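Local structure of homoserine O-acetyltransferase (Bacillus anthracis str. 'Ames Ancestor', 3I1I) at residues K9-L14 against P26-Y31; N93-Q98 against W280-K285; E32-L37 against Y86-T91. The protein probably transfers an acetyl group from acetyl-CoA to the hydroxyl of L-homoserine. All coordinates share one frame; numbering follows the deposited sequence.

Contact 1. Residues K9-L14 against P26-Y31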
loop_
_atom_site.group_PDB
_atom_site.type_symbol
_atom_site.label_atom_id
_atom_site.label_comp_id
_atom_site.label_asym_id
_atom_site.label_seq_id
_atom_site.Cartn_x
_atom_site.Cartn_y
_atom_site.Cartn_z
ATOM N N LYS A 9 24.478 20.663 -18.300
ATOM C CA LYS A 9 23.061 20.848 -18.089
ATOM C C LYS A 9 22.633 22.168 -18.715
ATOM O O LYS A 9 23.318 23.166 -18.574
ATOM C CB LYS A 9 22.745 20.853 -16.597
ATOM C CG LYS A 9 21.248 20.798 -16.263
ATOM C CD LYS A 9 20.702 19.377 -16.217
ATOM C CE LYS A 9 19.176 19.377 -15.995
ATOM N NZ LYS A 9 18.697 18.098 -15.426
ATOM N N GLU A 10 21.512 22.165 -19.411
ATOM C CA GLU A 10 20.923 23.390 -19.944
ATOM C C GLU A 10 19.547 23.589 -19.338
ATOM O O GLU A 10 19.015 22.718 -18.615
ATOM C CB GLU A 10 20.738 23.307 -21.445
ATOM C CG GLU A 10 21.904 22.761 -22.198
ATOM C CD GLU A 10 22.934 23.796 -22.536
ATOM O OE1 GLU A 10 23.827 23.421 -23.345
ATOM O OE2 GLU A 10 22.879 24.953 -22.012
ATOM N N LYS A 11 18.951 24.723 -19.685
ATOM C CA LYS A 11 17.676 25.127 -19.123
ATOM C C LYS A 11 16.783 25.708 -20.220
ATOM O O LYS A 11 17.227 26.539 -20.990
ATOM C CB LYS A 11 17.950 26.165 -18.036
ATOM C CG LYS A 11 16.744 26.836 -17.444
ATOM C CD LYS A 11 17.163 27.700 -16.236
ATOM C CE LYS A 11 15.998 28.536 -15.685
ATOM N NZ LYS A 11 16.194 29.073 -14.307
ATOM N N PHE A 12 15.537 25.264 -20.295
ATOM C CA PHE A 12 14.547 25.820 -21.198
ATOM C C PHE A 12 13.397 26.386 -20.383
ATOM O O PHE A 12 12.932 25.751 -19.436
ATOM C CB PHE A 12 14.036 24.738 -22.134
ATOM C CG PHE A 12 12.948 25.201 -23.078
ATOM C CD1 PHE A 12 13.224 26.137 -24.066
ATOM C CD2 PHE A 12 11.654 24.698 -22.983
ATOM C CE1 PHE A 12 12.235 26.567 -24.942
ATOM C CE2 PHE A 12 10.661 25.085 -23.871
ATOM C CZ PHE A 12 10.958 26.041 -24.861
ATOM N N ILE A 13 12.948 27.579 -20.748
ATOM C CA ILE A 13 11.893 28.308 -20.039
ATOM C C ILE A 13 10.744 28.623 -20.960
ATOM O O ILE A 13 10.952 28.879 -22.136
ATOM C CB ILE A 13 12.449 29.653 -19.524
ATOM C CG1 ILE A 13 13.005 29.473 -18.115
ATOM C CG2 ILE A 13 11.413 30.801 -19.580
ATOM C CD1 ILE A 13 14.502 29.481 -18.088
ATOM N N LEU A 14 9.531 28.569 -20.424
ATOM C CA LEU A 14 8.361 29.155 -21.076
ATOM C C LEU A 14 7.725 30.122 -20.086
ATOM O O LEU A 14 7.548 29.823 -18.912
ATOM C CB LEU A 14 7.376 28.104 -21.526
ATOM C CG LEU A 14 7.863 27.163 -22.643
ATOM C CD1 LEU A 14 6.980 25.903 -22.688
ATOM C CD2 LEU A 14 7.882 27.837 -24.039
ATOM N N PRO A 26 3.923 29.909 -15.760
ATOM C CA PRO A 26 5.302 29.756 -16.237
ATOM C C PRO A 26 5.905 28.391 -15.845
ATOM O O PRO A 26 5.690 27.899 -14.730
ATOM C CB PRO A 26 6.079 30.897 -15.520
ATOM C CG PRO A 26 5.051 31.839 -15.002
ATOM C CD PRO A 26 3.763 31.066 -14.850
ATOM N N VAL A 27 6.699 27.833 -16.748
ATOM C CA VAL A 27 7.379 26.565 -16.511
ATOM C C VAL A 27 8.834 26.643 -16.977
ATOM O O VAL A 27 9.165 27.434 -17.856
ATOM C CB VAL A 27 6.676 25.418 -17.291
ATOM C CG1 VAL A 27 5.194 25.266 -16.849
ATOM C CG2 VAL A 27 6.753 25.683 -18.739
ATOM N N GLN A 28 9.681 25.811 -16.386
ATOM C CA GLN A 28 11.055 25.606 -16.836
ATOM C C GLN A 28 11.301 24.102 -16.906
ATOM O O GLN A 28 10.589 23.321 -16.300
ATOM C CB GLN A 28 12.049 26.220 -15.867
ATOM C CG GLN A 28 11.812 25.760 -14.419
ATOM C CD GLN A 28 12.839 26.265 -13.414
ATOM O OE1 GLN A 28 13.577 27.205 -13.682
ATOM N NE2 GLN A 28 12.901 25.601 -12.250
HETATM N N MSE A 29 12.358 23.727 -17.612
HETATM C CA MSE A 29 12.646 22.358 -17.915
HETATM C C MSE A 29 14.137 22.193 -18.158
HETATM O O MSE A 29 14.681 22.754 -19.094
HETATM C CB MSE A 29 11.868 21.955 -19.159
HETATM C CG MSE A 29 11.884 20.458 -19.450
HETATM SE SE MSE A 29 10.992 20.091 -21.151
HETATM C CE MSE A 29 9.798 18.739 -20.605
ATOM N N GLY A 30 14.804 21.397 -17.341
ATOM C CA GLY A 30 16.212 21.140 -17.588
ATOM C C GLY A 30 16.373 20.209 -18.757
ATOM O O GLY A 30 15.473 19.477 -19.064
ATOM N N TYR A 31 17.511 20.233 -19.425
ATOM C CA TYR A 31 17.780 19.212 -20.432
ATOM C C TYR A 31 19.262 19.098 -20.667
ATOM O O TYR A 31 20.044 19.891 -20.136
ATOM C CB TYR A 31 17.075 19.505 -21.755
ATOM C CG TYR A 31 17.582 20.707 -22.523
ATOM C CD1 TYR A 31 18.459 20.556 -23.569
ATOM C CD2 TYR A 31 17.132 21.996 -22.233
ATOM C CE1 TYR A 31 18.927 21.655 -24.283
ATOM C CE2 TYR A 31 17.581 23.116 -22.973
ATOM C CZ TYR A 31 18.479 22.937 -23.988
ATOM O OH TYR A 31 18.951 24.009 -24.728
#
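Three partners grip the ammonium of Lys-9: the Asp-92 carboxylate in a salt bridge, Ser-55 OG and the backbone O of His-103. CG lies anti to the backbone N (chi1 -170°), and a bend at chi2 carries the chain alongside the opposing strand, where Lys-9 CE lies 3.8 Å from Gly-30 CA; glycine, having no side chain, lets the methylenes pass this close. Strands 10-18 and 24-34 form the antiparallel hairpin at the edge of the alpha/beta hydrolase sheet. Glu-10/Tyr-31, Phe-12/Met-29 and Leu-14/Val-27 are its hydrogen-bonded pairs; Glu-10 N to Tyr-31 O measures 2.8 Å, nearly along the C=O axis. On the side of these pairs, Glu-10 CB sits over one face of the Tyr-31 ring, 3.6 Å from its centroid, a CH-pi contact made by the aliphatic base of an acid. Tyr-31 OH bonds to Glu-301 of the second subunit. Leu-14 and Val-27 lie side by side, Leu-14 CB 3.7 Å from Val-27 CG2. On the other side, the extended Lys-11 reaches Gln-28, its NZ making only a weak 3.3 Å bond to OE1; its stronger partner is His-170 of the second subunit, while Gln-28 NE2 donates to Thr-106 O.

Contact 2. Residues N93-Q98 against W280-K285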
loop_
_atom_site.group_PDB
_atom_site.type_symbol
_atom_site.label_atom_id
_atom_site.label_comp_id
_atom_site.label_asym_id
_atom_site.label_seq_id
_atom_site.Cartn_x
_atom_site.Cartn_y
_atom_site.Cartn_z
ATOM N N ASN A 93 11.273 15.878 -16.553
ATOM C CA ASN A 93 9.826 15.914 -16.543
ATOM C C ASN A 93 9.285 16.927 -15.533
ATOM O O ASN A 93 9.927 17.209 -14.499
ATOM C CB ASN A 93 9.294 14.525 -16.219
ATOM C CG ASN A 93 9.652 13.514 -17.249
ATOM O OD1 ASN A 93 9.990 13.855 -18.382
ATOM N ND2 ASN A 93 9.562 12.237 -16.882
ATOM N N LEU A 94 8.116 17.489 -15.830
ATOM C CA LEU A 94 7.346 18.236 -14.806
ATOM C C LEU A 94 7.197 17.439 -13.457
ATOM O O LEU A 94 7.137 16.198 -13.459
ATOM C CB LEU A 94 5.928 18.533 -15.322
ATOM C CG LEU A 94 5.617 19.672 -16.298
ATOM C CD1 LEU A 94 4.171 19.484 -16.796
ATOM C CD2 LEU A 94 5.812 21.041 -15.599
ATOM N N CYS A 95 7.135 18.165 -12.348
ATOM C CA CYS A 95 7.064 17.582 -11.019
ATOM C C CYS A 95 8.132 16.507 -10.749
ATOM O O CYS A 95 7.861 15.517 -10.042
ATOM C CB CYS A 95 5.694 16.978 -10.790
ATOM S SG CYS A 95 4.376 18.170 -11.009
ATOM N N ASN A 96 9.341 16.715 -11.286
ATOM C CA ASN A 96 10.402 15.753 -11.100
ATOM C C ASN A 96 10.519 15.491 -9.609
ATOM O O ASN A 96 10.508 16.439 -8.820
ATOM C CB ASN A 96 11.725 16.263 -11.662
ATOM C CG ASN A 96 12.789 15.190 -11.677
ATOM O OD1 ASN A 96 13.392 14.891 -10.648
ATOM N ND2 ASN A 96 13.045 14.610 -12.853
ATOM N N VAL A 97 10.608 14.228 -9.219
ATOM C CA VAL A 97 10.565 13.890 -7.795
ATOM C C VAL A 97 11.865 14.226 -7.075
ATOM O O VAL A 97 11.852 14.555 -5.880
ATOM C CB VAL A 97 10.180 12.406 -7.541
ATOM C CG1 VAL A 97 8.888 12.095 -8.254
ATOM C CG2 VAL A 97 11.304 11.457 -7.969
ATOM N N GLN A 98 12.979 14.154 -7.793
ATOM C CA GLN A 98 14.299 14.433 -7.220
ATOM C C GLN A 98 14.526 15.907 -7.167
ATOM O O GLN A 98 15.539 16.399 -7.687
ATOM C CB GLN A 98 15.395 13.851 -8.087
ATOM C CG GLN A 98 15.402 12.378 -8.138
ATOM C CD GLN A 98 16.664 11.887 -8.792
ATOM O OE1 GLN A 98 17.777 12.307 -8.414
ATOM N NE2 GLN A 98 16.519 10.991 -9.789
ATOM N N TRP A 280 5.980 13.394 -5.818
ATOM C CA TRP A 280 5.702 11.986 -6.003
ATOM C C TRP A 280 4.218 11.784 -6.287
ATOM O O TRP A 280 3.885 11.067 -7.195
ATOM C CB TRP A 280 6.119 11.188 -4.757
ATOM C CG TRP A 280 6.042 9.721 -4.983
ATOM C CD1 TRP A 280 4.907 8.937 -5.038
ATOM C CD2 TRP A 280 7.138 8.867 -5.229
ATOM N NE1 TRP A 280 5.253 7.636 -5.301
ATOM C CE2 TRP A 280 6.619 7.563 -5.419
ATOM C CE3 TRP A 280 8.519 9.068 -5.291
ATOM C CZ2 TRP A 280 7.432 6.469 -5.680
ATOM C CZ3 TRP A 280 9.340 7.978 -5.569
ATOM C CH2 TRP A 280 8.791 6.687 -5.741
HETATM N N MSE A 281 3.344 12.436 -5.528
HETATM C CA MSE A 281 1.908 12.300 -5.759
HETATM C C MSE A 281 1.522 12.730 -7.189
HETATM O O MSE A 281 0.768 12.006 -7.853
HETATM C CB MSE A 281 1.051 13.146 -4.799
HETATM C CG MSE A 281 1.113 12.825 -3.327
HETATM SE SE MSE A 281 -0.201 14.003 -2.375
HETATM C CE MSE A 281 -1.361 14.421 -3.781
ATOM N N TYR A 282 1.971 13.916 -7.620
ATOM C CA TYR A 282 1.579 14.450 -8.945
ATOM C C TYR A 282 2.036 13.537 -10.071
ATOM O O TYR A 282 1.277 13.290 -11.027
ATOM C CB TYR A 282 2.115 15.853 -9.179
ATOM C CG TYR A 282 1.215 16.918 -8.638
ATOM C CD1 TYR A 282 1.281 17.292 -7.317
ATOM C CD2 TYR A 282 0.271 17.556 -9.444
ATOM C CE1 TYR A 282 0.442 18.259 -6.804
ATOM C CE2 TYR A 282 -0.562 18.541 -8.925
ATOM C CZ TYR A 282 -0.463 18.874 -7.604
ATOM O OH TYR A 282 -1.259 19.826 -7.031
ATOM N N THR A 283 3.242 12.989 -9.913
ATOM C CA THR A 283 3.814 12.077 -10.910
ATOM C C THR A 283 3.035 10.758 -10.873
ATOM O O THR A 283 2.684 10.243 -11.928
ATOM C CB THR A 283 5.313 11.851 -10.651
ATOM O OG1 THR A 283 5.955 13.113 -10.643
ATOM C CG2 THR A 283 5.966 10.971 -11.740
ATOM N N ALA A 284 2.723 10.238 -9.673
ATOM C CA ALA A 284 1.837 9.050 -9.563
ATOM C C ALA A 284 0.480 9.326 -10.232
ATOM O O ALA A 284 -0.055 8.477 -10.965
ATOM C CB ALA A 284 1.667 8.574 -8.105
ATOM N N LYS A 285 -0.042 10.530 -10.029
ATOM C CA LYS A 285 -1.290 10.933 -10.691
ATOM C C LYS A 285 -1.176 10.910 -12.237
ATOM O O LYS A 285 -2.062 10.415 -12.940
ATOM C CB LYS A 285 -1.712 12.317 -10.214
ATOM C CG LYS A 285 -3.057 12.797 -10.790
ATOM C CD LYS A 285 -4.290 12.151 -10.128
ATOM C CE LYS A 285 -5.549 12.730 -10.777
ATOM N NZ LYS A 285 -6.835 12.680 -10.000
HETATM O O HOH W 1 7.871 13.661 -12.616
#
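Two small side chains carry the tight part of this buried contact. Cys-95 points at the helix with SG beside its own backbone N (chi1 -57°), so that SG rests 3.7 Å from Tyr-282 CB and meets the aromatic ring obliquely, 5.0 Å from its centroid; a compact, polarisable thiol suits a place beside an aromatic ring. Val-97 sends CG1 in at the other end, 3.9 Å from Trp-280 CA, and the same methyl touches the indole obliquely. The backbone brings both side chains to the helix: a type II turn runs from Asn-93 to Asn-96 with Cys-95 at positive phi (50°), and an Asx turn follows, in which Asn-96 OD1 accepts from Gln-98 N at 3.0 Å. The Thr-283 side is looser. No direct hydrogen bond joins the segments here; one water donates to Leu-94 O and to Thr-283 OG1, 2.8 Å from the threonine oxygen. That hydroxyl in turn donates to Ser-279 O one helical turn back, so threonine can serve helix and water at once. Tyr-282 OH bonds to Phe-124 O, and the Trp-280 side chain continues into helices 186-202 and 217-228. The loop leaves the carboxyl end of core strand 87-91, and helix 277-289 belongs to the helical insertion between strands 174-178 and 309-313, the place where alpha/beta hydrolases commonly carry a cap.

Contact 3. Residues E32-L37 against Y86-T91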
loop_
_atom_site.group_PDB
_atom_site.type_symbol
_atom_site.label_atom_id
_atom_site.label_comp_id
_atom_site.label_asym_id
_atom_site.label_seq_id
_atom_site.Cartn_x
_atom_site.Cartn_y
_atom_site.Cartn_z
ATOM N N GLU A 32 19.647 18.106 -21.454
ATOM C CA GLU A 32 21.034 17.921 -21.763
ATOM C C GLU A 32 21.098 17.160 -23.061
ATOM O O GLU A 32 20.130 16.509 -23.411
ATOM C CB GLU A 32 21.753 17.213 -20.605
ATOM C CG GLU A 32 21.435 15.737 -20.443
ATOM C CD GLU A 32 21.894 15.203 -19.115
ATOM O OE1 GLU A 32 21.390 15.730 -18.101
ATOM O OE2 GLU A 32 22.738 14.246 -19.084
ATOM N N THR A 33 22.213 17.268 -23.785
ATOM C CA THR A 33 22.353 16.691 -25.128
ATOM C C THR A 33 23.703 15.996 -25.250
ATOM O O THR A 33 24.639 16.297 -24.527
ATOM C CB THR A 33 22.237 17.776 -26.263
ATOM O OG1 THR A 33 23.457 18.545 -26.344
ATOM C CG2 THR A 33 21.033 18.726 -26.037
ATOM N N TYR A 34 23.791 15.060 -26.179
ATOM C CA TYR A 34 24.995 14.317 -26.437
ATOM C C TYR A 34 25.152 14.197 -27.955
ATOM O O TYR A 34 24.170 14.160 -28.688
ATOM C CB TYR A 34 24.951 12.916 -25.820
ATOM C CG TYR A 34 24.179 12.785 -24.526
ATOM C CD1 TYR A 34 24.723 13.198 -23.310
ATOM C CD2 TYR A 34 22.911 12.205 -24.498
ATOM C CE1 TYR A 34 24.004 13.069 -22.101
ATOM C CE2 TYR A 34 22.202 12.071 -23.297
ATOM C CZ TYR A 34 22.747 12.503 -22.108
ATOM O OH TYR A 34 22.043 12.353 -20.919
ATOM N N GLY A 35 26.396 14.124 -28.429
ATOM C CA GLY A 35 26.646 14.100 -29.876
ATOM C C GLY A 35 26.456 15.456 -30.550
ATOM O O GLY A 35 26.355 16.487 -29.889
ATOM N N THR A 36 26.374 15.424 -31.876
ATOM C CA THR A 36 26.406 16.612 -32.699
ATOM C C THR A 36 25.241 16.647 -33.674
ATOM O O THR A 36 24.999 15.692 -34.425
ATOM C CB THR A 36 27.733 16.645 -33.511
ATOM O OG1 THR A 36 28.821 16.469 -32.613
ATOM C CG2 THR A 36 27.943 17.962 -34.267
ATOM N N LEU A 37 24.544 17.770 -33.696
ATOM C CA LEU A 37 23.454 17.967 -34.626
ATOM C C LEU A 37 24.021 18.089 -36.046
ATOM O O LEU A 37 24.950 18.818 -36.265
ATOM C CB LEU A 37 22.732 19.233 -34.216
ATOM C CG LEU A 37 21.374 19.583 -34.825
ATOM C CD1 LEU A 37 20.334 18.472 -34.530
ATOM C CD2 LEU A 37 20.964 20.965 -34.289
ATOM N N TYR A 86 24.250 10.256 -33.901
ATOM C CA TYR A 86 22.999 10.912 -33.542
ATOM C C TYR A 86 23.213 12.057 -32.541
ATOM O O TYR A 86 24.147 12.050 -31.724
ATOM C CB TYR A 86 22.017 9.886 -32.964
ATOM C CG TYR A 86 21.581 8.862 -33.975
ATOM C CD1 TYR A 86 20.838 9.243 -35.052
ATOM C CD2 TYR A 86 21.922 7.513 -33.854
ATOM C CE1 TYR A 86 20.442 8.354 -36.002
ATOM C CE2 TYR A 86 21.520 6.590 -34.818
ATOM C CZ TYR A 86 20.772 7.027 -35.890
ATOM O OH TYR A 86 20.328 6.186 -36.889
ATOM N N PHE A 87 22.323 13.038 -32.615
ATOM C CA PHE A 87 22.275 14.093 -31.627
ATOM C C PHE A 87 21.165 13.682 -30.667
ATOM O O PHE A 87 19.998 13.627 -31.057
ATOM C CB PHE A 87 21.950 15.412 -32.321
ATOM C CG PHE A 87 21.862 16.570 -31.397
ATOM C CD1 PHE A 87 22.975 16.973 -30.681
ATOM C CD2 PHE A 87 20.690 17.249 -31.243
ATOM C CE1 PHE A 87 22.917 18.036 -29.825
ATOM C CE2 PHE A 87 20.612 18.335 -30.381
ATOM C CZ PHE A 87 21.733 18.730 -29.670
ATOM N N VAL A 88 21.510 13.397 -29.418
ATOM C CA VAL A 88 20.551 12.836 -28.469
ATOM C C VAL A 88 20.162 13.867 -27.426
ATOM O O VAL A 88 21.036 14.525 -26.877
ATOM C CB VAL A 88 21.148 11.595 -27.773
ATOM C CG1 VAL A 88 20.181 11.027 -26.699
ATOM C CG2 VAL A 88 21.544 10.539 -28.806
ATOM N N ILE A 89 18.852 14.026 -27.171
ATOM C CA ILE A 89 18.355 14.983 -26.179
ATOM C C ILE A 89 17.544 14.259 -25.102
ATOM O O ILE A 89 16.841 13.291 -25.372
ATOM C CB ILE A 89 17.384 16.029 -26.805
ATOM C CG1 ILE A 89 17.988 16.647 -28.064
ATOM C CG2 ILE A 89 16.967 17.117 -25.748
ATOM C CD1 ILE A 89 16.990 17.508 -28.899
ATOM N N CYS A 90 17.623 14.754 -23.877
ATOM C CA CYS A 90 16.802 14.253 -22.798
ATOM C C CYS A 90 16.488 15.396 -21.876
ATOM O O CYS A 90 17.352 16.206 -21.603
ATOM C CB CYS A 90 17.582 13.184 -22.052
ATOM S SG CYS A 90 16.568 12.311 -20.824
ATOM N N THR A 91 15.275 15.422 -21.357
ATOM C CA THR A 91 14.762 16.543 -20.584
ATOM C C THR A 91 14.234 16.091 -19.214
ATOM O O THR A 91 13.854 14.938 -19.046
ATOM C CB THR A 91 13.589 17.223 -21.360
ATOM O OG1 THR A 91 12.493 16.312 -21.459
ATOM C CG2 THR A 91 14.013 17.650 -22.787
#
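The second and fourth strands of the alpha/beta hydrolase sheet meet here: 24-34, still antiparallel, lies against 87-91, from which the parallel part of the sheet continues through 44-48. Their segments run at 160° to each other. Two hydrogen-bonded pairs, Glu-32/Cys-90 and Tyr-34/Val-88, flank the non-hydrogen-bonded pair Thr-33/Ile-89. The straightest bond runs from Val-88 N to Tyr-34 O, 2.9 Å long at 171° and in the carbonyl plane. Beyond it Gly-35, whose positive phi (74°) favours glycine, turns the chain so that Leu-37 folds back over Phe-87. CG of Phe-87 is anti to its backbone N, and the ring enters the bend: Leu-37 CB stands over one face, 4.1 Å from the centroid, in a CH-pi contact, while Leu-37 CD1 closes to 3.5 Å on Phe-87 CD2. Gly-35 O approaches the ring edge. At the far end of the ring Thr-33 CB lies 3.6 Å from Phe-87 CZ; a beta-branched residue suits the strand and gives the ring a broad flank. Ser-297 of the second subunit packs on Leu-37 and Phe-87. On the opposite side of the sheet, Val-88 CG1 meets the edge of the Tyr-34 ring, 3.7 Å from CD2. The buried Glu-32 carboxylate is well satisfied: OE1 pairs with Tyr-61 OH and Ser-55 OG, OE2 with His-56 ND1, and this crowd of partners probably favours the charged form. Tyr-34 OH accepts from Ala-58 N and donates to Glu-32 OE2 at 2.7 Å, arriving from above the carboxylate plane.

From the N terminus, contact 1 closes first, as a short hairpin between strands 10-18 and 24-34. The latter strand runs straight on into contact 3, which closes the loop from 32-37 to 86-91 and joins the hairpin to the rest of the sheet. The two touch where Tyr-31 CB packs against Thr-91 CG2, and both face the second subunit. Contact 2 opens just after strand 87-91 and closes far later, on helix 277-289, so it ties the sheet's loop to the inserted helices. The three follow one another in series: none nests inside or crosses another, and contacts 2 and 3 adjoin solely in sequence.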